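Local coordinates for protein predicted metal-dependent phosphohydrolase (Magnetospirillum magnetotacticum MS-1, PDB 3KH1) that probably acts as a metal-dependent phosphohydrolase of the HD-domain family, perhaps removing phosphate from deoxynucleotides as 5'-deoxynucleotidases do, at residues S8-A11 with A12-F16; R37-N40 with D41-S45. One frame throughout, in Å; residues are numbered along the deposited sequence.

Both contacts are local, each within one continuous run of chain, and both border the second subunit. Contact 1, its centre about 25 Å from the centre of the chain, is partly buried and joins successive turns of helix 8-19. Contact 2, its centre about 10 Å from that point, is largely buried and joins strand 38-40 to the start of helix 41-54. Their centres are about 26 Å apart. Regular backbone bonds and one apolar side-chain pair carry contact 1, whose Arg9 and Gln13 reach outward, whereas contact 2 is built from charged and amide groups bonded to one another and, through their other atoms, to the second subunit and the rest of the chain.

Contact 1: S8-A11 with A12-F16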
loop_
_atom_site.group_PDB
_atom_site.type_symbol
_atom_site.label_atom_id
_atom_site.label_comp_id
_atom_site.label_asym_id
_atom_site.label_seq_id
_atom_site.Cartn_x
_atom_site.Cartn_y
_atom_site.Cartn_z
ATOM N N SER A 8 -2.848 -23.408 -13.094
ATOM C CA SER A 8 -1.452 -23.066 -12.810
ATOM C C SER A 8 -1.227 -21.567 -12.731
ATOM O O SER A 8 -0.529 -21.100 -11.847
ATOM C CB SER A 8 -0.530 -23.633 -13.892
ATOM O OG SER A 8 -0.546 -25.045 -13.873
ATOM N N ARG A 9 -1.816 -20.834 -13.658
ATOM C CA ARG A 9 -1.551 -19.395 -13.698
ATOM C C ARG A 9 -2.054 -18.719 -12.424
ATOM O O ARG A 9 -1.330 -17.946 -11.798
ATOM C CB ARG A 9 -2.207 -18.796 -14.953
ATOM C CG ARG A 9 -2.136 -17.265 -15.006
ATOM C CD ARG A 9 -2.699 -16.759 -16.325
ATOM N NE ARG A 9 -2.636 -15.309 -16.373
ATOM C CZ ARG A 9 -1.545 -14.611 -16.698
ATOM N NH1 ARG A 9 -0.432 -15.204 -17.084
ATOM N NH2 ARG A 9 -1.562 -13.289 -16.661
ATOM N N LEU A 10 -3.298 -18.999 -12.045
ATOM C CA LEU A 10 -3.899 -18.371 -10.864
ATOM C C LEU A 10 -3.108 -18.853 -9.628
ATOM O O LEU A 10 -2.891 -18.070 -8.716
ATOM C CB LEU A 10 -5.392 -18.689 -10.792
ATOM C CG LEU A 10 -6.121 -18.021 -9.624
ATOM C CD1 LEU A 10 -5.946 -16.489 -9.568
ATOM C CD2 LEU A 10 -7.597 -18.432 -9.681
ATOM N N ALA A 11 -2.718 -20.130 -9.557
ATOM C CA ALA A 11 -1.966 -20.574 -8.391
ATOM C C ALA A 11 -0.633 -19.829 -8.262
ATOM O O ALA A 11 -0.231 -19.501 -7.141
ATOM C CB ALA A 11 -1.725 -22.066 -8.465
ATOM N N ALA A 12 0.028 -19.557 -9.377
ATOM C CA ALA A 12 1.292 -18.832 -9.362
ATOM C C ALA A 12 1.046 -17.411 -8.872
ATOM O O ALA A 12 1.750 -16.898 -7.979
ATOM C CB ALA A 12 1.958 -18.836 -10.755
ATOM N N GLN A 13 -0.004 -16.767 -9.392
ATOM C CA GLN A 13 -0.372 -15.424 -8.926
ATOM C C GLN A 13 -0.657 -15.384 -7.425
ATOM O O GLN A 13 -0.165 -14.508 -6.712
ATOM C CB GLN A 13 -1.566 -14.894 -9.731
ATOM C CG GLN A 13 -1.193 -14.676 -11.177
ATOM C CD GLN A 13 -2.400 -14.512 -12.095
ATOM O OE1 GLN A 13 -3.447 -15.139 -11.874
ATOM N NE2 GLN A 13 -2.276 -13.616 -13.117
HETATM N N MSE A 14 -1.392 -16.371 -6.917
HETATM C CA MSE A 14 -1.703 -16.396 -5.487
HETATM C C MSE A 14 -0.464 -16.658 -4.655
HETATM O O MSE A 14 -0.323 -16.077 -3.571
HETATM C CB MSE A 14 -2.762 -17.452 -5.153
HETATM C CG MSE A 14 -4.093 -17.184 -5.779
HETATM SE SE MSE A 14 -4.806 -15.405 -5.397
HETATM C CE MSE A 14 -6.547 -15.721 -6.065
ATOM N N SER A 15 0.473 -17.474 -5.168
ATOM C CA SER A 15 1.706 -17.737 -4.439
ATOM C C SER A 15 2.517 -16.436 -4.228
ATOM O O SER A 15 3.069 -16.213 -3.146
ATOM C CB SER A 15 2.524 -18.802 -5.132
ATOM O OG SER A 15 3.291 -18.323 -6.236
ATOM N N PHE A 16 2.493 -15.545 -5.226
ATOM C CA PHE A 16 3.144 -14.250 -5.105
ATOM C C PHE A 16 2.409 -13.365 -4.101
ATOM O O PHE A 16 3.034 -12.767 -3.230
ATOM C CB PHE A 16 3.204 -13.581 -6.478
ATOM C CG PHE A 16 3.971 -12.283 -6.506
ATOM C CD1 PHE A 16 5.344 -12.263 -6.570
ATOM C CD2 PHE A 16 3.291 -11.087 -6.515
ATOM C CE1 PHE A 16 6.032 -11.083 -6.626
ATOM C CE2 PHE A 16 4.003 -9.885 -6.553
ATOM C CZ PHE A 16 5.369 -9.913 -6.642
#
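Arg9 sends its CG anti to the backbone N (chi1 173°) and runs on extended, while Gln13, one turn later, has CG anti to its carbonyl carbon (chi1 -66°). These torsions bring the two side chains obliquely across each other, and Gln13 NE2 comes over one face of the Arg9 guanidinium, 3.6 Å from Arg9 NH2, with the planes 64° apart. The two groups only pack: Arg9 pairs with Asp114 and with Glu57 of the second subunit, and Gln13 NE2 bonds to Gln115 and that same Glu57. Gln13 OE1 takes a bond from Tyr58 of the second subunit, so an alanine here would probably leave Tyr58, Glu57 and Gln115 each short of a partner and take the amide away from one guanidinium face. One residue on along each turn, Leu10 CD1 touches Met14 CE (selenomethionine) at 3.6 Å. Regular alpha-helical bonds run underneath, among them Gln13 N to Arg9 O at 3.0 Å. Ser15 OG donates to Ala12 O at 2.7 Å, a carbonyl that also accepts from Phe16 N. Helix 8-19 rests on loop residues 110-112 and the start of helix 113-128, while Leu10 and Met14 pack on helix 179-195 of the second subunit, at Arg180 and Tyr184.

Contact 2: R37-N40 with D41-S45; sequences RREN and DAEHS. With ACT (acetate ion), chain D.
Asn40 and Glu43 form a capping box where strand 38-40 turns into helix 41-54, within the HD domain. Asn40 OD1, at the N-cap, accepts from Glu43 N at 2.9 Å, the donor lying above the carbonyl plane. In return Glu43 OE2 accepts a nearly straight bond from Asn40 N at 2.8 Å. Both side chains put CG between the backbone N and the carbonyl carbon (chi1 77° for Asn40), which stacks the amide on the carboxylate with their planes 11° apart.

Arg37 holds that carboxylate from its far end. Its guanidinium meets Glu43 end-on and nearly coplanar, Arg37 NH1 to Glu43 OE2 at 2.8 Å and Arg37 NH2 to Glu43 OE1 at 2.9 Å, both on the syn side. Two donors therefore grip OE2, which probably stabilises the charged carboxylate. Arg37 NH1 also bonds to Arg38 O. Glu43 OE1 accepts from Asn40 ND2 of the second subunit, and Asn40 ND2 donates to Glu43 OE1 of that subunit, so two boxes face each other across the dimer.

Beside the box, His44 ND1 donates to Glu39 OE1, with the ring and carboxylate planes 84° apart. Arg28 of the same chain pairs with Glu39 OE1, Lys24 of the second subunit with Glu39 OE2, and Asp141 takes the other ring nitrogen of His44. The Glu39 side chain is about 7 Å from a bound calcium ion. At the outer end, an acetate, probably from the crystallisation liquor, sits at the Arg38 guanidinium edge: its OXT accepts from Arg38 N and Arg38 NE, each at 2.9 Å, and its O from Arg38 NH2 at 3.0 Å.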
loop_
_atom_site.group_PDB
_atom_site.type_symbol
_atom_site.label_atom_id
_atom_site.label_comp_id
_atom_site.label_asym_id
_atom_site.label_seq_id
_atom_site.Cartn_x
_atom_site.Cartn_y
_atom_site.Cartn_z
ATOM N N ARG A 37 7.712 4.492 16.115
ATOM C CA ARG A 37 8.434 3.319 15.604
ATOM C C ARG A 37 8.918 3.679 14.196
ATOM O O ARG A 37 8.426 4.634 13.566
ATOM C CB ARG A 37 7.546 2.050 15.586
ATOM C CG ARG A 37 6.297 2.240 14.746
ATOM C CD ARG A 37 5.536 0.938 14.665
ATOM N NE ARG A 37 4.312 1.014 13.886
ATOM C CZ ARG A 37 4.246 0.985 12.581
ATOM N NH1 ARG A 37 5.340 0.952 11.826
ATOM N NH2 ARG A 37 3.059 1.058 12.001
ATOM N N ARG A 38 9.811 2.844 13.681
ATOM C CA ARG A 38 10.210 2.880 12.265
ATOM C C ARG A 38 9.045 2.471 11.383
ATOM O O ARG A 38 8.261 1.562 11.724
ATOM C CB ARG A 38 11.374 1.933 12.035
ATOM C CG ARG A 38 12.688 2.407 12.625
ATOM C CD ARG A 38 13.715 1.276 12.667
ATOM N NE ARG A 38 13.244 0.251 13.606
ATOM C CZ ARG A 38 13.683 -0.994 13.685
ATOM N NH1 ARG A 38 14.638 -1.433 12.872
ATOM N NH2 ARG A 38 13.145 -1.854 14.541
ATOM N N GLU A 39 8.996 3.070 10.196
ATOM C CA GLU A 39 8.124 2.667 9.115
ATOM C C GLU A 39 8.562 1.381 8.449
ATOM O O GLU A 39 9.780 1.156 8.299
ATOM C CB GLU A 39 8.141 3.820 8.064
ATOM C CG GLU A 39 7.097 3.764 7.069
ATOM C CD GLU A 39 7.221 4.875 6.039
ATOM O OE1 GLU A 39 8.331 5.147 5.495
ATOM O OE2 GLU A 39 6.168 5.358 5.693
ATOM N N ASN A 40 7.618 0.515 8.068
ATOM C CA ASN A 40 7.933 -0.638 7.280
ATOM C C ASN A 40 7.744 -0.389 5.778
ATOM O O ASN A 40 7.098 0.574 5.354
ATOM C CB ASN A 40 7.240 -1.919 7.802
ATOM C CG ASN A 40 5.778 -2.006 7.444
ATOM O OD1 ASN A 40 5.396 -1.989 6.249
ATOM N ND2 ASN A 40 4.921 -2.187 8.460
ATOM N N ASP A 41 8.301 -1.264 4.939
ATOM C CA ASP A 41 8.265 -1.046 3.505
ATOM C C ASP A 41 6.847 -1.098 2.945
ATOM O O ASP A 41 6.561 -0.409 1.969
ATOM C CB ASP A 41 9.115 -2.086 2.757
ATOM C CG ASP A 41 10.561 -1.731 2.662
ATOM O OD1 ASP A 41 11.009 -0.701 3.201
ATOM O OD2 ASP A 41 11.258 -2.533 1.986
ATOM N N ALA A 42 5.992 -1.978 3.464
ATOM C CA ALA A 42 4.621 -2.101 2.924
ATOM C C ALA A 42 3.850 -0.827 3.215
ATOM O O ALA A 42 3.195 -0.280 2.331
ATOM C CB ALA A 42 3.907 -3.335 3.512
ATOM N N GLU A 43 3.900 -0.336 4.450
ATOM C CA GLU A 43 3.127 0.877 4.774
ATOM C C GLU A 43 3.748 2.104 4.095
ATOM O O GLU A 43 3.020 3.005 3.722
ATOM C CB GLU A 43 2.945 1.052 6.219
ATOM C CG GLU A 43 4.154 1.308 6.895
ATOM C CD GLU A 43 4.082 1.087 8.501
ATOM O OE1 GLU A 43 3.065 0.697 9.121
ATOM O OE2 GLU A 43 5.104 1.292 9.056
ATOM N N HIS A 44 5.059 2.088 3.820
ATOM C CA HIS A 44 5.705 3.153 3.034
ATOM C C HIS A 44 5.155 3.168 1.621
ATOM O O HIS A 44 4.774 4.245 1.127
ATOM C CB HIS A 44 7.231 2.956 3.016
ATOM C CG HIS A 44 7.961 3.983 2.217
ATOM N ND1 HIS A 44 8.226 5.249 2.714
ATOM C CD2 HIS A 44 8.407 3.981 0.933
ATOM C CE1 HIS A 44 8.882 5.938 1.791
ATOM N NE2 HIS A 44 8.957 5.216 0.694
ATOM N N SER A 45 5.083 1.991 0.978
ATOM C CA SER A 45 4.570 1.916 -0.379
ATOM C C SER A 45 3.074 2.315 -0.395
ATOM O O SER A 45 2.643 2.971 -1.354
ATOM C CB SER A 45 4.807 0.546 -0.990
ATOM O OG SER A 45 6.175 0.425 -1.370
HETATM C C ACT D . 10.932 0.379 16.356
HETATM O O ACT D . 10.735 -0.784 15.970
HETATM O OXT ACT D . 11.306 1.215 15.529
HETATM C CH3 ACT D . 10.700 0.750 17.785
#